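Local coordinates for uncharacterized protein (Nostoc punctiforme, PDB 2QDR) that is of unknown function but is a putative dioxygenase, built on a double-stranded beta-helix fold, at the interface of chains A and B and the interface of chains A and C. Coordinates in Å, arbitrary orientation; residue numbers count along the deposited sequence, not the author numbering. Chains: chain A/B/C, Uncharacterized protein.

Contact 1: the interface of chains A and B. Residues chain A 127, 184-188; chain B 235, 269, 296-297.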
ATOM      1  N   TRP A 127     -21.745 -21.865 -26.098  1.00 61.79           N
ATOM      2  CA  TRP A 127     -20.866 -21.968 -24.925  1.00 61.29           C
ATOM      3  C   TRP A 127     -21.059 -23.148 -23.968  1.00 61.91           C
ATOM      4  O   TRP A 127     -22.172 -23.407 -23.529  1.00 61.25           O
ATOM      5  CB  TRP A 127     -21.020 -20.696 -24.103  1.00 60.05           C
ATOM      6  CG  TRP A 127     -20.734 -19.474 -24.891  1.00 58.85           C
ATOM      7  CD1 TRP A 127     -19.512 -19.029 -25.288  1.00 57.66           C
ATOM      8  CD2 TRP A 127     -21.685 -18.508 -25.345  1.00 59.76           C
ATOM      9  NE1 TRP A 127     -19.640 -17.854 -25.983  1.00 58.30           N
ATOM     10  CE2 TRP A 127     -20.963 -17.507 -26.029  1.00 59.27           C
ATOM     11  CE3 TRP A 127     -23.083 -18.401 -25.259  1.00 58.48           C
ATOM     12  CZ2 TRP A 127     -21.590 -16.412 -26.626  1.00 60.00           C
ATOM     13  CZ3 TRP A 127     -23.706 -17.305 -25.845  1.00 56.13           C
ATOM     14  CH2 TRP A 127     -22.962 -16.329 -26.522  1.00 57.89           C
ATOM     15  N   ILE A 184     -24.854 -12.699 -18.670  1.00 59.64           N
ATOM     16  CA  ILE A 184     -23.588 -13.360 -18.387  1.00 59.45           C
ATOM     17  C   ILE A 184     -23.774 -14.712 -19.066  1.00 60.08           C
ATOM     18  O   ILE A 184     -24.316 -15.624 -18.449  1.00 60.60           O
ATOM     19  CB  ILE A 184     -23.308 -13.477 -16.870  1.00 60.27           C
ATOM     20  CG1 ILE A 184     -23.305 -12.082 -16.223  1.00 59.57           C
ATOM     21  CG2 ILE A 184     -21.962 -14.225 -16.601  1.00 56.68           C
ATOM     22  CD1 ILE A 184     -23.140 -12.073 -14.716  1.00 59.65           C
ATOM     23  N   PRO A 185     -23.389 -14.834 -20.357  1.00 60.95           N
ATOM     24  CA  PRO A 185     -23.595 -16.121 -21.064  1.00 61.44           C
ATOM     25  C   PRO A 185     -22.897 -17.343 -20.461  1.00 61.02           C
ATOM     26  O   PRO A 185     -23.519 -18.400 -20.381  1.00 61.36           O
ATOM     27  CB  PRO A 185     -23.047 -15.850 -22.483  1.00 62.35           C
ATOM     28  CG  PRO A 185     -22.245 -14.620 -22.382  1.00 62.06           C
ATOM     29  CD  PRO A 185     -22.800 -13.818 -21.253  1.00 60.54           C
ATOM     30  N   ALA A 186     -21.645 -17.197 -20.042  1.00 59.91           N
ATOM     31  CA  ALA A 186     -20.902 -18.316 -19.471  1.00 59.72           C
ATOM     32  C   ALA A 186     -19.696 -17.827 -18.695  1.00 59.78           C
ATOM     33  O   ALA A 186     -18.838 -17.167 -19.268  1.00 59.16           O
ATOM     34  CB  ALA A 186     -20.457 -19.273 -20.575  1.00 59.47           C
ATOM     35  N   LEU A 187     -19.641 -18.164 -17.406  1.00 59.62           N
ATOM     36  CA  LEU A 187     -18.554 -17.767 -16.523  1.00 60.17           C
ATOM     37  C   LEU A 187     -18.022 -19.011 -15.814  1.00 59.78           C
ATOM     38  O   LEU A 187     -18.689 -19.559 -14.949  1.00 59.31           O
ATOM     39  CB  LEU A 187     -19.059 -16.708 -15.544  1.00 59.66           C
ATOM     40  CG  LEU A 187     -18.104 -15.927 -14.639  1.00 60.11           C
ATOM     41  CD1 LEU A 187     -18.884 -14.839 -13.896  1.00 59.96           C
ATOM     42  CD2 LEU A 187     -17.360 -16.800 -13.640  1.00 62.73           C
ATOM     43  N   ASP A 188     -16.832 -19.456 -16.213  1.00 59.76           N
ATOM     44  CA  ASP A 188     -16.170 -20.612 -15.631  1.00 60.43           C
ATOM     45  C   ASP A 188     -15.451 -20.108 -14.359  1.00 61.22           C
ATOM     46  O   ASP A 188     -14.311 -19.616 -14.417  1.00 62.13           O
ATOM     47  CB  ASP A 188     -15.215 -21.244 -16.657  1.00 60.81           C
ATOM     48  CG  ASP A 188     -14.536 -22.530 -16.161  1.00 63.76           C
ATOM     49  OD1 ASP A 188     -14.660 -22.898 -14.976  1.00 65.18           O
ATOM     50  OD2 ASP A 188     -13.859 -23.182 -16.987  1.00 63.92           O
TER
ATOM     51  N   ILE B 235     -14.971 -14.357 -23.687  1.00 60.93           N
ATOM     52  CA  ILE B 235     -16.303 -13.991 -24.114  1.00 61.72           C
ATOM     53  C   ILE B 235     -16.343 -12.493 -23.802  1.00 61.80           C
ATOM     54  O   ILE B 235     -16.196 -12.082 -22.637  1.00 61.09           O
ATOM     55  CB  ILE B 235     -17.398 -14.762 -23.402  1.00 60.68           C
ATOM     56  CG1 ILE B 235     -17.300 -16.245 -23.754  1.00 60.49           C
ATOM     57  CG2 ILE B 235     -18.771 -14.208 -23.816  1.00 64.32           C
ATOM     58  CD1 ILE B 235     -18.176 -17.152 -22.918  1.00 62.00           C
ATOM     59  N   THR B 269     -16.333 -14.481 -29.130  1.00 59.52           N
ATOM     60  CA  THR B 269     -15.535 -15.389 -28.332  1.00 60.25           C
ATOM     61  C   THR B 269     -14.123 -15.333 -28.899  1.00 61.34           C
ATOM     62  O   THR B 269     -13.791 -16.036 -29.860  1.00 62.82           O
ATOM     63  CB  THR B 269     -16.108 -16.811 -28.363  1.00 59.87           C
ATOM     64  OG1 THR B 269     -17.496 -16.772 -28.026  1.00 58.67           O
ATOM     65  CG2 THR B 269     -15.380 -17.706 -27.377  1.00 61.58           C
ATOM     66  N   LEU B 296     -15.153 -12.424 -19.632  1.00 62.41           N
ATOM     67  CA  LEU B 296     -15.277 -13.775 -19.118  1.00 60.97           C
ATOM     68  C   LEU B 296     -14.294 -14.772 -19.719  1.00 60.69           C
ATOM     69  O   LEU B 296     -14.409 -15.104 -20.897  1.00 60.52           O
ATOM     70  CB  LEU B 296     -16.715 -14.219 -19.414  1.00 60.98           C
ATOM     71  CG  LEU B 296     -17.843 -13.283 -18.928  1.00 60.31           C
ATOM     72  CD1 LEU B 296     -19.165 -13.616 -19.579  1.00 60.72           C
ATOM     73  CD2 LEU B 296     -17.951 -13.318 -17.406  1.00 60.84           C
ATOM     74  N   SER B 297     -13.327 -15.239 -18.920  1.00 60.52           N
ATOM     75  CA  SER B 297     -12.358 -16.230 -19.391  1.00 60.79           C
ATOM     76  C   SER B 297     -13.098 -17.539 -19.657  1.00 60.62           C
ATOM     77  O   SER B 297     -13.871 -17.976 -18.813  1.00 60.67           O
ATOM     78  CB  SER B 297     -11.236 -16.451 -18.387  1.00 60.81           C
ATOM     79  OG  SER B 297     -10.431 -15.300 -18.286  1.00 63.91           O
TER
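B:Leu296 and B:Ile235 reach from chain B into the strand A:184-188, a worked example of two branched side chains each dividing its contacts between neighbouring residues of a partner strand. B:Leu296 splits its methyls: the side chain crosses that of A:Leu187 at about a right angle, CD2 3.8 Å from CG, while CD1 reaches the ring atom CD of A:Pro185, 4.0 Å away, and lies beside the carbonyl of A:Ala186. With CG of B:Leu296 anti to its own carbonyl carbon (chi1 -53°), the isobutyl group points across the boundary. B:Ile235 divides its branches too. The side chain slides past A:Pro185 in the opposite direction, CG2 3.8 Å from CG, and its CD1 sits over the pyrrole rim of A:Trp127, also meeting CB of A:Ala186 at 3.9 Å. CB of A:Pro185 lies over the same indole face, nearer the benzene part, so both chains pack against that face. Farther out, the indole N-H spends itself on a hydrogen bond from A:Trp127 NE1 to the hydroxyl OG1 of B:Thr269, 3.2 Å long. The bond is fairly straight (154° at H), and the hydroxyl is tilted 18° from the ring plane. An apolar seam with a hydrogen bond at its rim thus joins chains A and B in the deposited assembly, possibly also in solution.

Contact 2: the interface of chains A and C. Residues chain A 227, 276-277; chain C 131-132, 190, 246.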
ATOM      1  N   HIS A 227      -9.162 -24.452   9.806  1.00 61.02           N
ATOM      2  CA  HIS A 227      -9.068 -23.837  11.146  1.00 60.73           C
ATOM      3  C   HIS A 227      -9.860 -22.518  11.292  1.00 60.57           C
ATOM      4  O   HIS A 227      -9.386 -21.574  11.928  1.00 61.84           O
ATOM      5  CB  HIS A 227      -7.606 -23.581  11.580  1.00 59.40           C
ATOM      6  CG  HIS A 227      -6.714 -24.772  11.467  1.00 58.91           C
ATOM      7  ND1 HIS A 227      -5.377 -24.668  11.152  1.00 56.53           N
ATOM      8  CD2 HIS A 227      -6.981 -26.095  11.535  1.00 59.76           C
ATOM      9  CE1 HIS A 227      -4.841 -25.874  11.107  1.00 57.53           C
ATOM     10  NE2 HIS A 227      -5.794 -26.758  11.335  1.00 57.91           N
ATOM     11  N   ASP A 276     -12.656 -27.154  10.777  1.00 62.13           N
ATOM     12  CA  ASP A 276     -11.239 -27.474  10.816  1.00 62.06           C
ATOM     13  C   ASP A 276     -10.707 -27.802   9.427  1.00 62.36           C
ATOM     14  O   ASP A 276      -9.512 -27.682   9.205  1.00 62.92           O
ATOM     15  CB  ASP A 276     -10.974 -28.650  11.763  1.00 61.82           C
ATOM     16  CG  ASP A 276     -11.300 -28.333  13.217  1.00 62.17           C
ATOM     17  OD1 ASP A 276     -11.258 -27.150  13.634  1.00 65.51           O
ATOM     18  OD2 ASP A 276     -11.559 -29.290  13.962  1.00 62.62           O
ATOM     19  N   ASP A 277     -11.584 -28.210   8.509  1.00 62.07           N
ATOM     20  CA  ASP A 277     -11.209 -28.584   7.137  1.00 62.41           C
ATOM     21  C   ASP A 277     -11.390 -27.482   6.097  1.00 63.42           C
ATOM     22  O   ASP A 277     -10.654 -27.449   5.107  1.00 64.73           O
ATOM     23  CB  ASP A 277     -12.033 -29.812   6.688  1.00 62.43           C
ATOM     24  CG  ASP A 277     -11.741 -31.067   7.514  1.00 62.86           C
ATOM     25  OD1 ASP A 277     -10.908 -31.024   8.449  1.00 62.96           O
ATOM     26  OD2 ASP A 277     -12.376 -32.109   7.240  1.00 63.76           O
TER
ATOM     27  N   LYS C 131      -5.293 -31.432  18.518  1.00 64.30           N
ATOM     28  CA  LYS C 131      -5.266 -31.556  17.040  1.00 63.97           C
ATOM     29  C   LYS C 131      -4.506 -30.416  16.343  1.00 63.07           C
ATOM     30  O   LYS C 131      -4.823 -29.245  16.530  1.00 63.23           O
ATOM     31  CB  LYS C 131      -6.694 -31.650  16.475  1.00 64.44           C
ATOM     32  CG  LYS C 131      -6.821 -31.980  14.961  1.00 64.38           C
ATOM     33  CD  LYS C 131      -8.299 -31.911  14.542  1.00 64.93           C
ATOM     34  CE  LYS C 131      -8.533 -32.050  13.039  1.00 62.86           C
ATOM     35  NZ  LYS C 131      -9.941 -31.729  12.701  1.00 56.15           N
ATOM     36  N   HIS C 132      -3.511 -30.799  15.543  1.00 62.81           N
ATOM     37  CA  HIS C 132      -2.627 -29.892  14.775  1.00 61.97           C
ATOM     38  C   HIS C 132      -1.732 -28.962  15.656  1.00 61.55           C
ATOM     39  O   HIS C 132      -1.332 -27.878  15.218  1.00 59.94           O
ATOM     40  CB  HIS C 132      -3.372 -29.105  13.676  1.00 62.08           C
ATOM     41  CG  HIS C 132      -4.063 -29.977  12.675  1.00 63.35           C
ATOM     42  ND1 HIS C 132      -5.281 -29.659  12.122  1.00 65.05           N
ATOM     43  CD2 HIS C 132      -3.745 -31.204  12.198  1.00 66.34           C
ATOM     44  CE1 HIS C 132      -5.650 -30.618  11.292  1.00 64.93           C
ATOM     45  NE2 HIS C 132      -4.748 -31.580  11.341  1.00 64.12           N
ATOM     46  N   LYS C 190      -4.032 -24.091  14.954  1.00 60.35           N
ATOM     47  CA  LYS C 190      -5.431 -23.689  14.759  1.00 59.44           C
ATOM     48  C   LYS C 190      -5.674 -22.230  15.180  1.00 59.49           C
ATOM     49  O   LYS C 190      -6.452 -21.526  14.546  1.00 58.35           O
ATOM     50  CB  LYS C 190      -6.408 -24.601  15.524  1.00 58.67           C
ATOM     51  CG  LYS C 190      -6.339 -26.106  15.188  1.00 58.97           C
ATOM     52  CD  LYS C 190      -7.502 -26.926  15.813  1.00 58.36           C
ATOM     53  CE  LYS C 190      -7.529 -26.938  17.361  1.00 59.24           C
ATOM     54  NZ  LYS C 190      -6.343 -27.589  17.998  1.00 56.90           N
ATOM     55  N   THR C 246      -6.015 -32.846   5.028  1.00 62.01           N
ATOM     56  CA  THR C 246      -7.388 -32.709   4.544  1.00 62.12           C
ATOM     57  C   THR C 246      -7.435 -32.407   3.063  1.00 61.65           C
ATOM     58  O   THR C 246      -6.486 -31.850   2.513  1.00 61.99           O
ATOM     59  CB  THR C 246      -8.092 -31.556   5.344  1.00 61.99           C
ATOM     60  OG1 THR C 246      -8.605 -32.079   6.572  1.00 64.59           O
ATOM     61  CG2 THR C 246      -9.267 -30.899   4.626  1.00 63.85           C
TER
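The imidazoles of A:His227 and C:His132 meet nitrogen to nitrogen, their planes turned by about 50°. A:His227 NE2 and C:His132 ND1 are 3.0 Å apart in a hydrogen bond that is nearly straight (159° at H); one ring must donate and the other accept, but the direction is not seen. Each ring has the aliphatic part of a lysine over one face. CG of C:Lys190 lies over A:His227, 3.9 Å from the ring centroid, the two side chains crossing at about a right angle. C:Lys190 then bends at chi3 and chi4, which turns its ammonium back to its own chain, where NZ bonds the carbonyl O of C:Lys131 on a lone pair at 2.7 Å. C:Lys131 instead runs extended, passes its CG over the centre of the C:His132 ring, and reaches across to A:Asp276. Its NZ meets carboxylate OD2 at 3.2 Å in a salt bridge, approaching on the anti side and 30° out of the carboxylate plane. At the margin, CG2 of C:Thr246 packs 3.6 Å from CB of A:Asp277, beside a weak hydroxyl-to-carboxylate bond. A two-fold repeats the contact with the chains exchanged in the deposited assembly. Loops between strands supply it, 131-132 linking 127-129 to 133-137 and 276-277 linking 273-275 to 279-285, at the rim of the double-stranded beta-helix fold.

Contact 3: the interface of chains A and B. Residues chain A 180-181, 183, 185; chain B 26-28, 267.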
ATOM      1  N   LEU A 180     -30.358  -6.737 -21.605  1.00 61.81           N
ATOM      2  CA  LEU A 180     -29.263  -7.454 -22.265  1.00 62.05           C
ATOM      3  C   LEU A 180     -27.875  -7.156 -21.639  1.00 61.90           C
ATOM      4  O   LEU A 180     -26.950  -7.941 -21.799  1.00 61.63           O
ATOM      5  CB  LEU A 180     -29.358  -7.154 -23.785  1.00 61.90           C
ATOM      6  CG  LEU A 180     -28.887  -8.096 -24.906  1.00 63.39           C
ATOM      7  CD1 LEU A 180     -27.446  -8.346 -24.910  1.00 63.73           C
ATOM      8  CD2 LEU A 180     -29.597  -9.450 -24.820  1.00 64.15           C
ATOM      9  N   SER A 181     -27.747  -6.030 -20.932  1.00 62.59           N
ATOM     10  CA  SER A 181     -26.524  -5.642 -20.235  1.00 61.94           C
ATOM     11  C   SER A 181     -26.169  -6.653 -19.167  1.00 61.72           C
ATOM     12  O   SER A 181     -25.031  -7.047 -19.039  1.00 62.77           O
ATOM     13  CB  SER A 181     -26.729  -4.322 -19.528  1.00 61.24           C
ATOM     14  OG  SER A 181     -27.324  -3.411 -20.406  1.00 65.96           O
ATOM     15  N   PHE A 183     -26.692  -9.786 -19.126  1.00 58.08           N
ATOM     16  CA  PHE A 183     -26.443 -11.143 -19.649  1.00 57.07           C
ATOM     17  C   PHE A 183     -24.999 -11.648 -19.478  1.00 58.14           C
ATOM     18  O   PHE A 183     -24.060 -11.088 -20.038  1.00 57.96           O
ATOM     19  CB  PHE A 183     -26.906 -11.211 -21.125  1.00 56.18           C
ATOM     20  CG  PHE A 183     -26.731 -12.568 -21.791  1.00 53.51           C
ATOM     21  CD1 PHE A 183     -27.240 -13.723 -21.211  1.00 56.06           C
ATOM     22  CD2 PHE A 183     -26.181 -12.665 -23.062  1.00 52.34           C
ATOM     23  CE1 PHE A 183     -27.114 -14.969 -21.842  1.00 57.37           C
ATOM     24  CE2 PHE A 183     -26.065 -13.906 -23.710  1.00 56.30           C
ATOM     25  CZ  PHE A 183     -26.533 -15.055 -23.099  1.00 57.27           C
ATOM     26  N   PRO A 185     -23.389 -14.834 -20.357  1.00 60.95           N
ATOM     27  CA  PRO A 185     -23.595 -16.121 -21.064  1.00 61.44           C
ATOM     28  C   PRO A 185     -22.897 -17.343 -20.461  1.00 61.02           C
ATOM     29  O   PRO A 185     -23.519 -18.400 -20.381  1.00 61.36           O
ATOM     30  CB  PRO A 185     -23.047 -15.850 -22.483  1.00 62.35           C
ATOM     31  CG  PRO A 185     -22.245 -14.620 -22.382  1.00 62.06           C
ATOM     32  CD  PRO A 185     -22.800 -13.818 -21.253  1.00 60.54           C
TER
ATOM     33  N   ASP B  26     -25.476  -2.429 -28.892  1.00 64.59           N
ATOM     34  CA  ASP B  26     -25.680  -3.903 -29.045  1.00 64.19           C
ATOM     35  C   ASP B  26     -25.915  -4.721 -27.800  1.00 62.80           C
ATOM     36  O   ASP B  26     -26.894  -5.469 -27.700  1.00 61.97           O
ATOM     37  CB  ASP B  26     -24.431  -4.606 -29.669  1.00 64.53           C
ATOM     38  CG  ASP B  26     -24.489  -4.808 -31.165  1.00 69.08           C
ATOM     39  OD1 ASP B  26     -25.595  -4.857 -31.743  1.00 73.45           O
ATOM     40  OD2 ASP B  26     -23.392  -5.030 -31.752  1.00 74.78           O
ATOM     41  N   TRP B  27     -24.958  -4.579 -26.882  1.00 61.42           N
ATOM     42  CA  TRP B  27     -24.918  -5.300 -25.607  1.00 60.19           C
ATOM     43  C   TRP B  27     -25.917  -4.838 -24.536  1.00 60.24           C
ATOM     44  O   TRP B  27     -26.030  -5.502 -23.507  1.00 61.03           O
ATOM     45  CB  TRP B  27     -23.485  -5.258 -25.018  1.00 60.39           C
ATOM     46  CG  TRP B  27     -22.915  -3.873 -24.755  1.00 59.20           C
ATOM     47  CD1 TRP B  27     -22.099  -3.159 -25.580  1.00 59.42           C
ATOM     48  CD2 TRP B  27     -23.141  -3.046 -23.604  1.00 59.70           C
ATOM     49  NE1 TRP B  27     -21.781  -1.952 -25.008  1.00 60.18           N
ATOM     50  CE2 TRP B  27     -22.407  -1.855 -23.798  1.00 59.20           C
ATOM     51  CE3 TRP B  27     -23.860  -3.208 -22.411  1.00 59.71           C
ATOM     52  CZ2 TRP B  27     -22.384  -0.824 -22.856  1.00 59.45           C
ATOM     53  CZ3 TRP B  27     -23.838  -2.175 -21.472  1.00 60.86           C
ATOM     54  CH2 TRP B  27     -23.107  -1.000 -21.705  1.00 60.16           C
ATOM     55  N   GLY B  28     -26.622  -3.729 -24.758  1.00 60.28           N
ATOM     56  CA  GLY B  28     -27.599  -3.199 -23.803  1.00 60.45           C
ATOM     57  C   GLY B  28     -27.266  -1.844 -23.195  1.00 61.37           C
ATOM     58  O   GLY B  28     -27.802  -1.507 -22.145  1.00 61.88           O
ATOM     59  N   PHE B 267     -20.535  -9.993 -27.645  1.00 61.17           N
ATOM     60  CA  PHE B 267     -20.584 -11.449 -27.367  1.00 60.09           C
ATOM     61  C   PHE B 267     -19.722 -12.332 -28.285  1.00 59.20           C
ATOM     62  O   PHE B 267     -20.043 -13.491 -28.504  1.00 59.58           O
ATOM     63  CB  PHE B 267     -22.043 -11.943 -27.298  1.00 59.69           C
ATOM     64  CG  PHE B 267     -22.879 -11.127 -26.373  1.00 59.56           C
ATOM     65  CD1 PHE B 267     -22.727 -11.252 -24.995  1.00 59.07           C
ATOM     66  CD2 PHE B 267     -23.785 -10.216 -26.866  1.00 56.67           C
ATOM     67  CE1 PHE B 267     -23.470 -10.477 -24.125  1.00 58.15           C
ATOM     68  CE2 PHE B 267     -24.531  -9.452 -26.012  1.00 58.15           C
ATOM     69  CZ  PHE B 267     -24.376  -9.578 -24.626  1.00 55.74           C
TER
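The tip of the B:Phe267 ring meets A:Leu180, and one of its faces meets A:Phe183; this is the closely packed half of the contact. CD1 of A:Leu180 touches CE2 and CZ at the far end of the ring, somewhat above its plane. A:Phe183 approaches differently: its own edge, led by CD2, stands over the rim of the B:Phe267 face, 3.6 Å from CE1. The planes are turned by 58° and the centroids lie 5.5 Å apart, an edge-to-face pair. A:Phe183 CG is anti to the backbone N (chi1 -179°), which carries the ring out toward chain B, while N of A:Pro185 lies over the centre of one of its faces. An alanine in place of B:Phe267 would probably open a gap beside A:Leu180 CD1 and leave A:Phe183 without its aromatic mate and freer to turn. The other half is looser in its contacts and more polar. The hydroxyl OG of A:Ser181 can donate to the carbonyl O of B:Gly28, at 2.6 Å, and the indole of B:Trp27 lies alongside, CZ3 4.1 Å from A:Ser181 CB. The carbonyl oxygens of B:Trp27 and A:Leu180 can only accept, so their close approach is doubtful. Together the aromatic packing and the probable serine bond link the 3-10 helix A:180-182 and A:Phe183 to two loops of chain B, extending the union of these copies in the deposited assembly.

Contact 1 and contact 3 are neighbouring patches of one A-B interface: the centres of their C-alpha atoms lie about 12 Å apart, and A:Pro185 serves both. The 3-10 helix 180-182 leads through residue 183 into strand 184-188, so one continuous stretch of chain A feeds the two. Contact 2 faces a different copy, its C-alpha centre about 36 Å from that of contact 1 and 44 Å from that of contact 3. It belongs to a two-fold symmetric interface, whereas the A-B interface is not an exact two-fold. Chain A can therefore engage two partners at once through separate surfaces, which is how the eight-copy deposited assembly may be extended.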